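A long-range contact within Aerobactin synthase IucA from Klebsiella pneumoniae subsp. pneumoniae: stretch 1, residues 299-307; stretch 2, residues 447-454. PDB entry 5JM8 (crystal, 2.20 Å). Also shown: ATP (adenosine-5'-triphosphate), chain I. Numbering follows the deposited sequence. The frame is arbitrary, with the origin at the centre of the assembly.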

# COMPACT_ATOMS: atom_id res chain seq x y z
N ARG A 299 -15.75 -18.72 -29.54
CA ARG A 299 -16.65 -17.59 -29.37
C ARG A 299 -15.93 -16.39 -28.76
O ARG A 299 -16.18 -15.25 -29.14
CB ARG A 299 -17.83 -17.96 -28.47
CG ARG A 299 -18.78 -18.97 -29.07
CD ARG A 299 -19.95 -19.22 -28.13
NE ARG A 299 -20.92 -20.15 -28.67
CZ ARG A 299 -21.96 -20.62 -27.99
NH1 ARG A 299 -22.16 -20.25 -26.74
NH2 ARG A 299 -22.81 -21.47 -28.57
N GLY A 300 -15.05 -16.67 -27.81
CA GLY A 300 -14.27 -15.63 -27.16
C GLY A 300 -13.30 -15.00 -28.15
O GLY A 300 -13.15 -13.78 -28.19
N MET A 301 -12.65 -15.85 -28.94
CA MET A 301 -11.74 -15.38 -29.98
C MET A 301 -12.50 -14.53 -30.99
O MET A 301 -12.04 -13.47 -31.40
CB MET A 301 -11.08 -16.57 -30.69
CG MET A 301 -10.18 -17.42 -29.80
SD MET A 301 -8.79 -16.52 -29.08
CE MET A 301 -7.95 -15.90 -30.54
N ARG A 302 -13.67 -15.02 -31.38
CA ARG A 302 -14.52 -14.34 -32.36
C ARG A 302 -14.86 -12.93 -31.90
O ARG A 302 -14.75 -11.97 -32.67
CB ARG A 302 -15.80 -15.15 -32.58
CG ARG A 302 -16.77 -14.53 -33.58
CD ARG A 302 -17.91 -15.49 -33.92
NE ARG A 302 -17.40 -16.75 -34.46
CZ ARG A 302 -17.53 -17.94 -33.88
NH1 ARG A 302 -18.18 -18.08 -32.73
NH2 ARG A 302 -17.02 -19.01 -34.48
N LEU A 303 -15.26 -12.81 -30.64
CA LEU A 303 -15.59 -11.51 -30.06
C LEU A 303 -14.34 -10.65 -29.91
O LEU A 303 -14.39 -9.44 -30.07
CB LEU A 303 -16.28 -11.70 -28.71
CG LEU A 303 -16.78 -10.44 -27.99
CD1 LEU A 303 -17.83 -9.71 -28.82
CD2 LEU A 303 -17.34 -10.80 -26.62
N ALA A 304 -13.22 -11.29 -29.60
CA ALA A 304 -11.96 -10.58 -29.40
C ALA A 304 -11.43 -9.99 -30.71
O ALA A 304 -10.95 -8.86 -30.74
CB ALA A 304 -10.93 -11.50 -28.78
N ARG A 305 -11.52 -10.77 -31.79
CA ARG A 305 -11.12 -10.29 -33.11
C ARG A 305 -12.06 -9.20 -33.59
O ARG A 305 -11.65 -8.26 -34.27
CB ARG A 305 -11.10 -11.44 -34.12
CG ARG A 305 -10.02 -12.47 -33.87
CD ARG A 305 -10.02 -13.53 -34.95
NE ARG A 305 -9.02 -14.56 -34.69
CZ ARG A 305 -7.73 -14.43 -34.98
NH1 ARG A 305 -7.28 -13.31 -35.54
NH2 ARG A 305 -6.89 -15.42 -34.71
N LEU A 306 -13.33 -9.33 -33.22
CA LEU A 306 -14.33 -8.34 -33.57
C LEU A 306 -14.10 -7.05 -32.80
O LEU A 306 -14.51 -5.97 -33.24
CB LEU A 306 -15.73 -8.89 -33.29
CG LEU A 306 -16.93 -8.10 -33.82
CD1 LEU A 306 -16.86 -7.93 -35.33
CD2 LEU A 306 -18.23 -8.77 -33.41
N ALA A 307 -13.44 -7.16 -31.65
CA ALA A 307 -13.20 -5.99 -30.80
C ALA A 307 -12.08 -5.11 -31.34
O ALA A 307 -11.81 -4.04 -30.79
CB ALA A 307 -12.88 -6.44 -29.38
N ASP A 447 -17.57 -13.38 -19.29
CA ASP A 447 -18.11 -14.61 -19.88
C ASP A 447 -18.55 -14.38 -21.32
O ASP A 447 -19.70 -14.06 -21.60
CB ASP A 447 -19.27 -15.17 -19.06
CG ASP A 447 -19.59 -16.62 -19.40
OD1 ASP A 447 -19.04 -17.14 -20.40
OD2 ASP A 447 -20.41 -17.23 -18.69
N CYS A 448 -17.61 -14.58 -22.25
CA CYS A 448 -17.86 -14.37 -23.67
C CYS A 448 -18.57 -15.56 -24.30
O CYS A 448 -18.96 -15.52 -25.46
CB CYS A 448 -16.55 -14.08 -24.38
SG CYS A 448 -15.61 -12.74 -23.63
N GLN A 449 -18.72 -16.63 -23.52
CA GLN A 449 -19.48 -17.79 -23.96
C GLN A 449 -20.95 -17.42 -24.17
O GLN A 449 -21.69 -18.12 -24.87
CB GLN A 449 -19.36 -18.92 -22.93
CG GLN A 449 -19.99 -20.24 -23.36
CD GLN A 449 -19.76 -21.35 -22.35
OE1 GLN A 449 -19.02 -21.18 -21.38
NE2 GLN A 449 -20.40 -22.49 -22.57
N GLY A 450 -21.36 -16.31 -23.56
CA GLY A 450 -22.72 -15.82 -23.66
C GLY A 450 -22.85 -14.68 -24.66
O GLY A 450 -23.77 -13.86 -24.57
N SER A 451 -21.92 -14.62 -25.61
CA SER A 451 -21.98 -13.64 -26.69
C SER A 451 -22.70 -14.23 -27.90
O SER A 451 -22.47 -15.39 -28.26
CB SER A 451 -20.58 -13.17 -27.08
OG SER A 451 -19.81 -14.24 -27.59
N ALA A 452 -23.56 -13.43 -28.51
CA ALA A 452 -24.27 -13.84 -29.72
C ALA A 452 -24.54 -12.62 -30.59
O ALA A 452 -24.43 -11.49 -30.13
CB ALA A 452 -25.56 -14.55 -29.36
N PHE A 453 -24.90 -12.87 -31.84
CA PHE A 453 -25.07 -11.79 -32.81
C PHE A 453 -26.41 -11.86 -33.52
O PHE A 453 -26.88 -12.94 -33.90
CB PHE A 453 -23.93 -11.83 -33.83
CG PHE A 453 -22.56 -11.78 -33.20
CD1 PHE A 453 -22.02 -10.57 -32.80
CD2 PHE A 453 -21.83 -12.94 -33.00
CE1 PHE A 453 -20.76 -10.52 -32.22
CE2 PHE A 453 -20.57 -12.89 -32.42
CZ PHE A 453 -20.04 -11.68 -32.03
N MET A 454 -27.03 -10.70 -33.70
CA MET A 454 -28.29 -10.59 -34.40
C MET A 454 -28.04 -10.54 -35.90
O MET A 454 -26.90 -10.33 -36.33
CB MET A 454 -29.05 -9.34 -33.94
CG MET A 454 -29.35 -9.32 -32.46
SD MET A 454 -30.25 -10.79 -31.93
CE MET A 454 -31.77 -10.60 -32.85
PG ATP I . -17.42 -17.44 -15.98
O1G ATP I . -16.14 -17.66 -15.21
O2G ATP I . -18.13 -16.16 -15.62
O3G ATP I . -17.27 -17.65 -17.47
PB ATP I . -19.37 -19.57 -16.30
O1B ATP I . -19.41 -20.91 -15.60
O2B ATP I . -19.00 -19.51 -17.77
O3B ATP I . -18.42 -18.59 -15.43
PA ATP I . -22.23 -19.51 -16.36
O1A ATP I . -22.07 -20.60 -17.38
O2A ATP I . -23.20 -18.38 -16.62
O3A ATP I . -20.79 -18.84 -16.09
O5' ATP I . -22.61 -20.13 -14.93
C5' ATP I . -22.78 -19.23 -13.84
C4' ATP I . -22.38 -19.87 -12.51
O4' ATP I . -22.64 -18.92 -11.47
C3' ATP I . -23.17 -21.13 -12.19
O3' ATP I . -22.27 -22.18 -11.82
C2' ATP I . -24.09 -20.76 -11.04
O2' ATP I . -24.13 -21.78 -10.04
C1' ATP I . -23.48 -19.48 -10.46
N9 ATP I . -24.53 -18.50 -10.09
C8 ATP I . -24.69 -18.01 -8.85
N7 ATP I . -25.72 -17.13 -8.82
C5 ATP I . -26.22 -17.05 -10.06
C6 ATP I . -27.32 -16.30 -10.71
N6 ATP I . -28.08 -15.45 -9.98
N1 ATP I . -27.51 -16.49 -12.04
C2 ATP I . -26.75 -17.34 -12.76
N3 ATP I . -25.74 -18.05 -12.22
C4 ATP I . -25.43 -17.95 -10.90

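Residues 299-306 lie in a helix that packs against a short 3-10 segment and the strand 451-453 that follows it, its axis inclined at 64° to the strand. Arg-299 makes the one hydrogen bond across the contact. Its side chain is extended beyond an m chi1, and this reach brings NH1 to within 2.9 Å of the backbone O of Gln-449, which lies near the guanidinium plane, where the N-H groups point. NE and NH2 are bonded elsewhere in the structure.

At Gly-300 the backbones come close, with its CA 3.9 Å from CB of Cys-448; a CB here would point sideways, 4.0 Å from that same CB, so the contact does not by itself require glycine. Met-301 points away and takes no part. One turn on from Arg-299, Arg-302 contributes the aliphatic part of its chain, with CD 4.0 Å from CE2 of Phe-453.

Leu-303, buried and branched, suits a site with several neighbours. Its CD2 lies 4.0 Å from SG of Cys-448 and equally 4.0 Å from CB of Ser-451, whose polar OG is satisfied within its own stretch by donating to O of Cys-448 (2.6 Å). CD1 faces Phe-453 more loosely. Finally, Leu-306 presses CD2 to 3.3 Å from CE1 of Phe-453, a tight apolar contact. The broad, buried aromatic ring thus meets three helix residues, Arg-302, Leu-303 and Leu-306.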